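Local coordinates for protein 4-hydroxy-tetrahydrodipicolinate synthase (Methanocaldococcus jannaschii DSM 2661, PDB 2YXG) that probably catalyses the condensation of pyruvate with aspartate semialdehyde, a step of lysine biosynthesis by the diaminopimelate pathway, through a Schiff-base intermediate in a TIM-barrel homotetramer, at residues L23-N28 against K61-V66; A122-N126 against Y154-S158; L190-A194 against F224-R228. All blocks are in the same frame, centred on the assembly; numbering follows the deposited sequence.

Interaction 1 of 3, residues L23-N28 against K61-V66; sequences LEENIN and KVVDVV
Ile27 sets its CG1 beside the backbone N and its CG2 opposite that N (chi1 -64°), a rotamer that aims CG1 with its CD1 at Val62 and CG2 at Val65 and Val66 of the facing helix. Down one branch, CD1 of Ile27 lies 3.8 Å from CG2 of Val62. Along the other, CG2 of Ile27 meets CG2 of Val66 at 3.6 Å and CG1 of Val65 at 3.7 Å, where the Ile27 and Val66 side chains cross nearly at right angles. In Lys61 a chi1 of 178° brings CG to 3.7 Å from CD2 of Leu23, and a bend at the second torsion turns the rest of the chain outward. Helices 20-32 and 52-66 are neighbours on the outer layer of the TIM barrel, and their axes here come within 9.9 Å and cross at -51°. Beneath them, Ile38 of strand 37-40 touches both Ile27 and Val62, while Val72 of strand 71-75 packs on Val62 and Val66. At its partly exposed side the contact turns polar. The extended Glu24 passes its CG over CG2 of Val65 and brings OE1 to 4.0 Å from NZ of Lys61, a long salt bridge. A water bridges the two charges, donating to OE1 of Glu24 and accepting from NZ of Lys61 at 2.6 Å. Leu23 also packs on Ile9 and Pro12 in nearby loops.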
ATOM      1  N   LEU A  23     -38.125   8.483   0.217  1.00 24.80           N
ATOM      2  CA  LEU A  23     -37.163   9.515  -0.108  1.00 25.74           C
ATOM      3  C   LEU A  23     -37.573  10.895   0.455  1.00 26.39           C
ATOM      4  O   LEU A  23     -36.792  11.569   1.143  1.00 26.52           O
ATOM      5  CB  LEU A  23     -36.935   9.554  -1.628  1.00 25.76           C
ATOM      6  CG  LEU A  23     -35.853  10.435  -2.250  1.00 27.43           C
ATOM      7  CD1 LEU A  23     -34.415   9.952  -1.871  1.00 29.12           C
ATOM      8  CD2 LEU A  23     -36.009  10.413  -3.740  1.00 26.00           C
ATOM      9  N   GLU A  24     -38.813  11.291   0.204  1.00 27.29           N
ATOM     10  CA  GLU A  24     -39.357  12.546   0.742  1.00 27.53           C
ATOM     11  C   GLU A  24     -39.262  12.640   2.260  1.00 27.17           C
ATOM     12  O   GLU A  24     -38.790  13.646   2.821  1.00 27.11           O
ATOM     13  CB  GLU A  24     -40.835  12.657   0.355  1.00 27.15           C
ATOM     14  CG  GLU A  24     -41.487  13.962   0.771  1.00 30.40           C
ATOM     15  CD  GLU A  24     -42.826  14.190   0.061  1.00 36.87           C
ATOM     16  OE1 GLU A  24     -43.525  13.191  -0.281  1.00 40.63           O
ATOM     17  OE2 GLU A  24     -43.169  15.357  -0.167  1.00 37.22           O
ATOM     18  N   GLU A  25     -39.747  11.578   2.905  1.00 26.64           N
ATOM     19  CA  GLU A  25     -39.729  11.430   4.324  1.00 26.65           C
ATOM     20  C   GLU A  25     -38.297  11.484   4.873  1.00 25.81           C
ATOM     21  O   GLU A  25     -38.040  12.144   5.900  1.00 24.47           O
ATOM     22  CB  GLU A  25     -40.487  10.144   4.693  1.00 26.95           C
ATOM     23  CG  GLU A  25     -39.864   9.331   5.805  1.00 29.57           C
ATOM     24  CD  GLU A  25     -40.776   8.233   6.393  1.00 31.37           C
ATOM     25  OE1 GLU A  25     -41.651   7.651   5.672  1.00 34.60           O
ATOM     26  OE2 GLU A  25     -40.579   7.962   7.606  1.00 36.29           O
ATOM     27  N   ASN A  26     -37.343  10.852   4.178  1.00 25.59           N
ATOM     28  CA  ASN A  26     -35.913  10.977   4.620  1.00 24.96           C
ATOM     29  C   ASN A  26     -35.424  12.412   4.510  1.00 23.95           C
ATOM     30  O   ASN A  26     -34.806  12.952   5.416  1.00 22.61           O
ATOM     31  CB  ASN A  26     -34.973  10.067   3.837  1.00 24.48           C
ATOM     32  CG  ASN A  26     -35.129   8.647   4.178  1.00 25.81           C
ATOM     33  OD1 ASN A  26     -35.654   8.317   5.217  1.00 24.25           O
ATOM     34  ND2 ASN A  26     -34.662   7.765   3.286  1.00 27.64           N
ATOM     35  N   ILE A  27     -35.739  13.034   3.384  1.00 24.71           N
ATOM     36  CA  ILE A  27     -35.357  14.436   3.182  1.00 25.04           C
ATOM     37  C   ILE A  27     -35.845  15.361   4.272  1.00 24.73           C
ATOM     38  O   ILE A  27     -35.050  16.098   4.882  1.00 25.12           O
ATOM     39  CB  ILE A  27     -35.776  14.936   1.815  1.00 25.04           C
ATOM     40  CG1 ILE A  27     -34.988  14.122   0.771  1.00 26.86           C
ATOM     41  CG2 ILE A  27     -35.451  16.450   1.677  1.00 25.11           C
ATOM     42  CD1 ILE A  27     -35.334  14.375  -0.669  1.00 25.09           C
ATOM     43  N   ASN A  28     -37.133  15.316   4.549  1.00 24.89           N
ATOM     44  CA  ASN A  28     -37.688  16.166   5.633  1.00 25.38           C
ATOM     45  C   ASN A  28     -37.137  15.835   7.004  1.00 24.79           C
ATOM     46  O   ASN A  28     -36.910  16.748   7.808  1.00 26.60           O
ATOM     47  CB  ASN A  28     -39.218  16.040   5.659  1.00 24.91           C
ATOM     48  CG  ASN A  28     -39.851  16.730   4.512  1.00 27.07           C
ATOM     49  OD1 ASN A  28     -40.809  16.222   3.921  1.00 27.95           O
ATOM     50  ND2 ASN A  28     -39.321  17.915   4.166  1.00 25.33           N
ATOM     51  N   LYS A  61     -36.758  14.594  -7.748  1.00 25.13           N
ATOM     52  CA  LYS A  61     -37.563  14.478  -6.529  1.00 24.95           C
ATOM     53  C   LYS A  61     -36.908  15.273  -5.376  1.00 25.42           C
ATOM     54  O   LYS A  61     -37.579  16.014  -4.613  1.00 24.27           O
ATOM     55  CB  LYS A  61     -37.811  13.024  -6.175  1.00 24.69           C
ATOM     56  CG  LYS A  61     -38.622  12.818  -4.871  1.00 26.55           C
ATOM     57  CD  LYS A  61     -40.157  12.932  -5.157  1.00 28.96           C
ATOM     58  CE  LYS A  61     -40.971  13.106  -3.856  1.00 28.48           C
ATOM     59  NZ  LYS A  61     -42.441  13.056  -4.117  1.00 32.77           N
ATOM     60  N   VAL A  62     -35.577  15.193  -5.299  1.00 25.07           N
ATOM     61  CA  VAL A  62     -34.863  15.889  -4.215  1.00 25.45           C
ATOM     62  C   VAL A  62     -34.999  17.442  -4.305  1.00 25.05           C
ATOM     63  O   VAL A  62     -35.281  18.123  -3.293  1.00 24.03           O
ATOM     64  CB  VAL A  62     -33.375  15.448  -4.153  1.00 24.26           C
ATOM     65  CG1 VAL A  62     -32.636  16.216  -3.056  1.00 25.58           C
ATOM     66  CG2 VAL A  62     -33.316  13.941  -3.846  1.00 25.56           C
ATOM     67  N   VAL A  63     -34.747  17.977  -5.496  1.00 25.58           N
ATOM     68  CA  VAL A  63     -34.936  19.431  -5.752  1.00 26.70           C
ATOM     69  C   VAL A  63     -36.341  19.879  -5.323  1.00 26.50           C
ATOM     70  O   VAL A  63     -36.461  20.831  -4.551  1.00 26.30           O
ATOM     71  CB  VAL A  63     -34.671  19.801  -7.230  1.00 26.23           C
ATOM     72  CG1 VAL A  63     -35.172  21.234  -7.573  1.00 28.19           C
ATOM     73  CG2 VAL A  63     -33.215  19.664  -7.555  1.00 26.84           C
ATOM     74  N   ASP A  64     -37.361  19.141  -5.778  1.00 26.84           N
ATOM     75  CA  ASP A  64     -38.781  19.485  -5.576  1.00 28.29           C
ATOM     76  C   ASP A  64     -39.160  19.440  -4.073  1.00 28.66           C
ATOM     77  O   ASP A  64     -39.824  20.353  -3.539  1.00 28.58           O
ATOM     78  CB  ASP A  64     -39.706  18.537  -6.412  1.00 28.41           C
ATOM     79  CG  ASP A  64     -39.597  18.746  -8.004  1.00 33.73           C
ATOM     80  OD1 ASP A  64     -38.831  19.597  -8.550  1.00 32.78           O
ATOM     81  OD2 ASP A  64     -40.331  18.029  -8.751  1.00 39.58           O
ATOM     82  N   VAL A  65     -38.760  18.358  -3.392  1.00 28.17           N
ATOM     83  CA  VAL A  65     -39.106  18.202  -2.010  1.00 27.16           C
ATOM     84  C   VAL A  65     -38.355  19.231  -1.209  1.00 27.27           C
ATOM     85  O   VAL A  65     -38.932  19.899  -0.350  1.00 27.87           O
ATOM     86  CB  VAL A  65     -38.717  16.808  -1.466  1.00 28.37           C
ATOM     87  CG1 VAL A  65     -38.795  16.809   0.114  1.00 26.80           C
ATOM     88  CG2 VAL A  65     -39.568  15.706  -2.124  1.00 26.41           C
ATOM     89  N   VAL A  66     -37.064  19.358  -1.462  1.00 26.52           N
ATOM     90  CA  VAL A  66     -36.287  20.336  -0.722  1.00 26.07           C
ATOM     91  C   VAL A  66     -36.842  21.732  -0.916  1.00 27.20           C
ATOM     92  O   VAL A  66     -36.980  22.485   0.073  1.00 26.70           O
ATOM     93  CB  VAL A  66     -34.786  20.320  -1.065  1.00 26.17           C
ATOM     94  CG1 VAL A  66     -34.111  21.576  -0.515  1.00 23.32           C
ATOM     95  CG2 VAL A  66     -34.104  19.002  -0.546  1.00 24.32           C
TER
HETATM   96  O   HOH W   1     -43.825  11.517  -2.556  1.00 43.77           O

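Interaction 2 of 3, residues A122-N126 against Y154-S158; sequences AESIN and YSNIS
Hydrogen bonds tie Ala122 to Asn156 and Glu123 to Tyr154. ND2 of Asn156 donates to the backbone O of Ala122 at 3.1 Å, nearly straight at 171°, landing on a lone pair in the carbonyl plane. The acceptor also lies close to the plane of the Asn156 amide. A chi1 of 56° holds CG of Asn156 between its own backbone N and carbonyl carbon and turns the amide back to the helix end; ND2 is further bound by the O of Leu127. The hydroxyl of Tyr154 donates to OE2 of Glu123, with OH of Tyr154 2.6 Å from OE2 of Glu123, on the anti side of that oxygen and 35° out of the carboxylate plane. OE2 sits at the edge of the ring, and the carboxylate is turned well out of the ring plane. The polar contacts thus fasten the C-terminal end of helix 111-124 to the type I turn from Tyr154 to Ile157, which leads into strand 157-162 of the TIM barrel. Apolar contacts centre on the methyl of Ala122. It covers one face of the Tyr154 ring in a CH-pi contact, with CB of Ala122 4.0 Å from the ring centroid and displaced toward the rim. CB of Ala122 is also 4.1 Å from CD1 of Ile157. From the neighbouring strand 129-133, Ile129 touches both Ala122 and Asn156.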
ATOM      1  N   ALA A 122     -16.711  21.959 -15.712  1.00 24.78           N
ATOM      2  CA  ALA A 122     -16.789  23.336 -15.269  1.00 25.03           C
ATOM      3  C   ALA A 122     -17.280  24.270 -16.390  1.00 25.86           C
ATOM      4  O   ALA A 122     -18.084  25.158 -16.112  1.00 25.83           O
ATOM      5  CB  ALA A 122     -15.465  23.777 -14.692  1.00 24.18           C
ATOM      6  N   GLU A 123     -16.820  24.054 -17.627  1.00 26.83           N
ATOM      7  CA  GLU A 123     -17.283  24.810 -18.801  1.00 28.91           C
ATOM      8  C   GLU A 123     -18.736  24.558 -19.170  1.00 29.04           C
ATOM      9  O   GLU A 123     -19.355  25.391 -19.835  1.00 30.81           O
ATOM     10  CB  GLU A 123     -16.419  24.500 -20.027  1.00 29.38           C
ATOM     11  CG  GLU A 123     -15.093  25.302 -20.060  1.00 32.78           C
ATOM     12  CD  GLU A 123     -13.964  24.633 -20.868  1.00 33.53           C
ATOM     13  OE1 GLU A 123     -14.258  23.868 -21.834  1.00 35.93           O
ATOM     14  OE2 GLU A 123     -12.772  24.858 -20.510  1.00 37.46           O
ATOM     15  N   SER A 124     -19.285  23.416 -18.759  1.00 28.24           N
ATOM     16  CA  SER A 124     -20.620  23.002 -19.176  1.00 27.47           C
ATOM     17  C   SER A 124     -21.759  23.691 -18.396  1.00 27.08           C
ATOM     18  O   SER A 124     -22.909  23.712 -18.846  1.00 26.94           O
ATOM     19  CB  SER A 124     -20.781  21.460 -19.113  1.00 27.17           C
ATOM     20  OG  SER A 124     -20.972  20.969 -17.774  1.00 25.71           O
ATOM     21  N   ILE A 125     -21.452  24.234 -17.227  1.00 26.86           N
ATOM     22  CA  ILE A 125     -22.498  24.714 -16.330  1.00 26.59           C
ATOM     23  C   ILE A 125     -22.013  25.930 -15.607  1.00 27.20           C
ATOM     24  O   ILE A 125     -20.811  26.190 -15.609  1.00 27.07           O
ATOM     25  CB  ILE A 125     -22.908  23.642 -15.278  1.00 26.96           C
ATOM     26  CG1 ILE A 125     -21.717  23.262 -14.369  1.00 27.60           C
ATOM     27  CG2 ILE A 125     -23.529  22.423 -15.983  1.00 25.65           C
ATOM     28  CD1 ILE A 125     -22.089  22.289 -13.214  1.00 25.78           C
ATOM     29  N   ASN A 126     -22.947  26.651 -14.971  1.00 27.83           N
ATOM     30  CA  ASN A 126     -22.592  27.734 -14.088  1.00 28.72           C
ATOM     31  C   ASN A 126     -22.692  27.425 -12.575  1.00 28.18           C
ATOM     32  O   ASN A 126     -22.176  28.180 -11.766  1.00 29.13           O
ATOM     33  CB  ASN A 126     -23.331  29.031 -14.492  1.00 30.27           C
ATOM     34  CG  ASN A 126     -22.736  29.638 -15.807  1.00 35.10           C
ATOM     35  OD1 ASN A 126     -23.465  29.879 -16.765  1.00 37.55           O
ATOM     36  ND2 ASN A 126     -21.388  29.792 -15.860  1.00 35.06           N
ATOM     37  N   TYR A 154     -11.222  28.161 -13.248  1.00 29.46           N
ATOM     38  CA  TYR A 154     -12.666  28.095 -13.225  1.00 28.06           C
ATOM     39  C   TYR A 154     -13.206  28.604 -11.912  1.00 28.27           C
ATOM     40  O   TYR A 154     -13.030  27.950 -10.849  1.00 27.97           O
ATOM     41  CB  TYR A 154     -13.106  26.661 -13.448  1.00 26.82           C
ATOM     42  CG  TYR A 154     -12.645  26.114 -14.767  1.00 26.92           C
ATOM     43  CD1 TYR A 154     -13.298  26.466 -15.959  1.00 28.51           C
ATOM     44  CD2 TYR A 154     -11.528  25.271 -14.838  1.00 27.20           C
ATOM     45  CE1 TYR A 154     -12.848  25.956 -17.211  1.00 31.03           C
ATOM     46  CE2 TYR A 154     -11.061  24.767 -16.075  1.00 27.35           C
ATOM     47  CZ  TYR A 154     -11.741  25.091 -17.244  1.00 27.86           C
ATOM     48  OH  TYR A 154     -11.302  24.579 -18.437  1.00 26.19           O
ATOM     49  N   SER A 155     -13.909  29.737 -11.976  1.00 27.63           N
ATOM     50  CA  SER A 155     -14.494  30.298 -10.758  1.00 27.73           C
ATOM     51  C   SER A 155     -15.555  29.388 -10.127  1.00 27.06           C
ATOM     52  O   SER A 155     -15.854  29.535  -8.938  1.00 27.52           O
ATOM     53  CB  SER A 155     -15.119  31.644 -11.026  1.00 28.02           C
ATOM     54  OG  SER A 155     -16.135  31.475 -12.000  1.00 30.00           O
ATOM     55  N   ASN A 156     -16.142  28.472 -10.900  1.00 25.50           N
ATOM     56  CA  ASN A 156     -17.192  27.605 -10.303  1.00 24.90           C
ATOM     57  C   ASN A 156     -16.644  26.313  -9.667  1.00 24.75           C
ATOM     58  O   ASN A 156     -17.407  25.484  -9.224  1.00 25.06           O
ATOM     59  CB  ASN A 156     -18.361  27.312 -11.252  1.00 22.95           C
ATOM     60  CG  ASN A 156     -17.928  26.690 -12.581  1.00 21.29           C
ATOM     61  OD1 ASN A 156     -16.781  26.810 -13.004  1.00 18.98           O
ATOM     62  ND2 ASN A 156     -18.874  26.065 -13.275  1.00 17.41           N
ATOM     63  N   ILE A 157     -15.324  26.130  -9.694  1.00 25.27           N
ATOM     64  CA  ILE A 157     -14.683  25.058  -8.946  1.00 23.97           C
ATOM     65  C   ILE A 157     -14.541  25.519  -7.485  1.00 24.70           C
ATOM     66  O   ILE A 157     -13.633  26.277  -7.112  1.00 24.06           O
ATOM     67  CB  ILE A 157     -13.336  24.653  -9.528  1.00 23.11           C
ATOM     68  CG1 ILE A 157     -13.543  24.160 -10.954  1.00 23.72           C
ATOM     69  CG2 ILE A 157     -12.653  23.529  -8.636  1.00 21.53           C
ATOM     70  CD1 ILE A 157     -13.863  22.700 -11.040  1.00 20.64           C
ATOM     71  N   SER A 158     -15.441  25.010  -6.665  1.00 25.04           N
ATOM     72  CA  SER A 158     -15.721  25.671  -5.408  1.00 26.18           C
ATOM     73  C   SER A 158     -15.232  24.901  -4.176  1.00 25.70           C
ATOM     74  O   SER A 158     -14.658  25.508  -3.264  1.00 26.65           O
ATOM     75  CB  SER A 158     -17.196  25.989  -5.312  1.00 25.63           C
ATOM     76  OG  SER A 158     -17.484  26.307  -3.961  1.00 32.05           O
TER
HETATM   77  O   HOH W   2     -16.734  28.015 -15.388  1.00 36.16           O

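Interaction 3 of 3, residues L190-A194 against F224-R228; sequences LPIIA and FEKAR
Leu190 lies alongside the Phe224 ring, the two side chains sliding past each other in opposite directions, with CD2 of Leu190 3.8 Å from CD1 of Phe224. CG of Leu190 stands at the ring edge, in its plane. With CG anti to the backbone N (chi1 -177°), Leu190 extends to the facing helix, where its CD1 rests 4.0 Å from CB of Ala227 and 3.8 Å from CA of Arg228. Further round the ring, CZ of Phe224 meets CB of Ala194 at 3.8 Å, while CG2 of Ile193 is a looser neighbour, 4.3 Å from CZ of Phe224. The contact is mainly apolar, between helices that run nearly antiparallel, 162° apart. Arg228 has its NH1 in a 2.8 Å salt bridge with OE1 of Glu225, one turn back in the same helix. Arg228 also bonds through NE to the O of Ala194 of the second subunit, and Phe224 meets Phe224 of that subunit with the ring planes inclined at about 55°. The pair of helices, 189-194 from the barrel and 224-240 from the C-terminal helical region, thus forms part of a subunit interface of the DapA-family homotetramer.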
ATOM      1  N   LEU A 190     -13.865  15.964  12.419  1.00 20.88           N
ATOM      2  CA  LEU A 190     -13.283  16.815  13.461  1.00 21.73           C
ATOM      3  C   LEU A 190     -11.801  17.258  13.185  1.00 21.96           C
ATOM      4  O   LEU A 190     -11.507  18.461  13.193  1.00 21.96           O
ATOM      5  CB  LEU A 190     -13.481  16.175  14.838  1.00 22.51           C
ATOM      6  CG  LEU A 190     -13.023  16.878  16.104  1.00 23.79           C
ATOM      7  CD1 LEU A 190     -13.581  16.137  17.292  1.00 25.85           C
ATOM      8  CD2 LEU A 190     -11.527  16.814  16.158  1.00 25.81           C
ATOM      9  N   PRO A 191     -10.870  16.306  12.923  1.00 21.63           N
ATOM     10  CA  PRO A 191      -9.538  16.810  12.573  1.00 20.77           C
ATOM     11  C   PRO A 191      -9.446  17.623  11.244  1.00 21.10           C
ATOM     12  O   PRO A 191      -8.697  18.616  11.165  1.00 21.01           O
ATOM     13  CB  PRO A 191      -8.686  15.547  12.533  1.00 21.40           C
ATOM     14  CG  PRO A 191      -9.597  14.451  12.300  1.00 19.96           C
ATOM     15  CD  PRO A 191     -10.902  14.836  12.949  1.00 21.02           C
ATOM     16  N   ILE A 192     -10.232  17.265  10.239  1.00 20.86           N
ATOM     17  CA  ILE A 192     -10.299  18.120   9.026  1.00 19.92           C
ATOM     18  C   ILE A 192     -10.774  19.592   9.275  1.00 20.22           C
ATOM     19  O   ILE A 192     -10.216  20.518   8.750  1.00 20.08           O
ATOM     20  CB  ILE A 192     -11.061  17.393   7.852  1.00 19.94           C
ATOM     21  CG1 ILE A 192     -10.218  16.184   7.359  1.00 19.16           C
ATOM     22  CG2 ILE A 192     -11.427  18.391   6.710  1.00 18.80           C
ATOM     23  CD1 ILE A 192     -10.910  15.288   6.323  1.00 18.77           C
ATOM     24  N   ILE A 193     -11.768  19.798  10.115  1.00 21.48           N
ATOM     25  CA  ILE A 193     -12.214  21.161  10.496  1.00 21.25           C
ATOM     26  C   ILE A 193     -11.171  21.951  11.297  1.00 22.56           C
ATOM     27  O   ILE A 193     -10.975  23.159  11.071  1.00 21.64           O
ATOM     28  CB  ILE A 193     -13.566  21.108  11.218  1.00 21.07           C
ATOM     29  CG1 ILE A 193     -14.664  20.560  10.278  1.00 21.16           C
ATOM     30  CG2 ILE A 193     -13.967  22.447  11.701  1.00 20.52           C
ATOM     31  CD1 ILE A 193     -15.978  20.204  11.048  1.00 20.17           C
ATOM     32  N   ALA A 194     -10.479  21.245  12.197  1.00 23.08           N
ATOM     33  CA  ALA A 194      -9.343  21.810  12.928  1.00 23.09           C
ATOM     34  C   ALA A 194      -8.288  22.341  11.966  1.00 24.07           C
ATOM     35  O   ALA A 194      -7.659  23.388  12.218  1.00 23.89           O
ATOM     36  CB  ALA A 194      -8.730  20.753  13.880  1.00 22.19           C
ATOM     37  N   PHE A 224     -13.566  22.555  20.496  1.00 31.17           N
ATOM     38  CA  PHE A 224     -13.194  21.159  20.250  1.00 31.03           C
ATOM     39  C   PHE A 224     -13.417  20.225  21.419  1.00 31.04           C
ATOM     40  O   PHE A 224     -13.588  19.011  21.221  1.00 30.74           O
ATOM     41  CB  PHE A 224     -11.775  21.050  19.647  1.00 29.87           C
ATOM     42  CG  PHE A 224     -11.760  21.396  18.197  1.00 30.03           C
ATOM     43  CD1 PHE A 224     -11.964  20.425  17.227  1.00 30.39           C
ATOM     44  CD2 PHE A 224     -11.663  22.717  17.789  1.00 27.41           C
ATOM     45  CE1 PHE A 224     -12.017  20.784  15.854  1.00 28.63           C
ATOM     46  CE2 PHE A 224     -11.697  23.057  16.428  1.00 27.67           C
ATOM     47  CZ  PHE A 224     -11.866  22.095  15.472  1.00 25.78           C
ATOM     48  N   GLU A 225     -13.384  20.776  22.631  1.00 31.06           N
ATOM     49  CA  GLU A 225     -13.836  20.033  23.804  1.00 30.78           C
ATOM     50  C   GLU A 225     -15.248  19.470  23.582  1.00 29.94           C
ATOM     51  O   GLU A 225     -15.481  18.289  23.791  1.00 29.77           O
ATOM     52  CB  GLU A 225     -13.815  20.909  25.055  1.00 31.06           C
ATOM     53  CG  GLU A 225     -14.123  20.142  26.327  1.00 35.16           C
ATOM     54  CD  GLU A 225     -12.963  19.253  26.797  1.00 41.87           C
ATOM     55  OE1 GLU A 225     -11.860  19.296  26.178  1.00 43.88           O
ATOM     56  OE2 GLU A 225     -13.153  18.501  27.792  1.00 43.66           O
ATOM     57  N   LYS A 226     -16.189  20.300  23.152  1.00 28.62           N
ATOM     58  CA  LYS A 226     -17.522  19.774  22.895  1.00 29.94           C
ATOM     59  C   LYS A 226     -17.695  18.974  21.568  1.00 27.17           C
ATOM     60  O   LYS A 226     -18.529  18.051  21.526  1.00 26.54           O
ATOM     61  CB  LYS A 226     -18.573  20.860  23.078  1.00 30.34           C
ATOM     62  CG  LYS A 226     -18.437  21.483  24.478  1.00 34.65           C
ATOM     63  CD  LYS A 226     -19.342  22.694  24.745  1.00 38.02           C
ATOM     64  CE  LYS A 226     -20.829  22.296  24.907  1.00 48.47           C
ATOM     65  NZ  LYS A 226     -21.071  20.866  25.384  1.00 50.19           N
ATOM     66  N   ALA A 227     -16.920  19.319  20.525  1.00 25.17           N
ATOM     67  CA  ALA A 227     -16.902  18.527  19.288  1.00 24.26           C
ATOM     68  C   ALA A 227     -16.450  17.120  19.660  1.00 23.29           C
ATOM     69  O   ALA A 227     -17.070  16.145  19.234  1.00 22.20           O
ATOM     70  CB  ALA A 227     -16.013  19.151  18.172  1.00 23.37           C
ATOM     71  N   ARG A 228     -15.431  17.025  20.523  1.00 22.16           N
ATOM     72  CA  ARG A 228     -14.820  15.741  20.867  1.00 21.94           C
ATOM     73  C   ARG A 228     -15.785  14.821  21.566  1.00 22.20           C
ATOM     74  O   ARG A 228     -15.807  13.615  21.341  1.00 22.27           O
ATOM     75  CB  ARG A 228     -13.674  15.967  21.822  1.00 22.61           C
ATOM     76  CG  ARG A 228     -12.303  15.999  21.243  1.00 23.83           C
ATOM     77  CD  ARG A 228     -11.346  16.204  22.427  1.00 27.87           C
ATOM     78  NE  ARG A 228     -10.421  17.214  22.009  1.00 33.86           N
ATOM     79  CZ  ARG A 228     -10.172  18.371  22.590  1.00 31.27           C
ATOM     80  NH1 ARG A 228     -10.697  18.716  23.743  1.00 28.99           N
ATOM     81  NH2 ARG A 228      -9.315  19.160  21.978  1.00 34.79           N
TER

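How the interactions relate
The three contacts follow one another along the chain and lie at separate places around the TIM barrel. The centre of interaction 1 is 26 Å from that of interaction 2 and 30 Å from that of interaction 3; the centres of interaction 2 and interaction 3 are 31 Å apart. None touches another. Interactions 1 and 2 involve no other subunit, whereas interaction 3 reaches a second copy of the protein. None of the three reaches the predicted active site: the side chain of Leu23 is about 11 Å from that of Thr44, predicted to bind pyruvate, that of Ile157 about 11 Å from those of Tyr132, the predicted proton donor/acceptor, and Lys161, the probable Schiff-base lysine, and that of Ile193 about 11 Å from that of Ile201, a predicted pyruvate-binding residue.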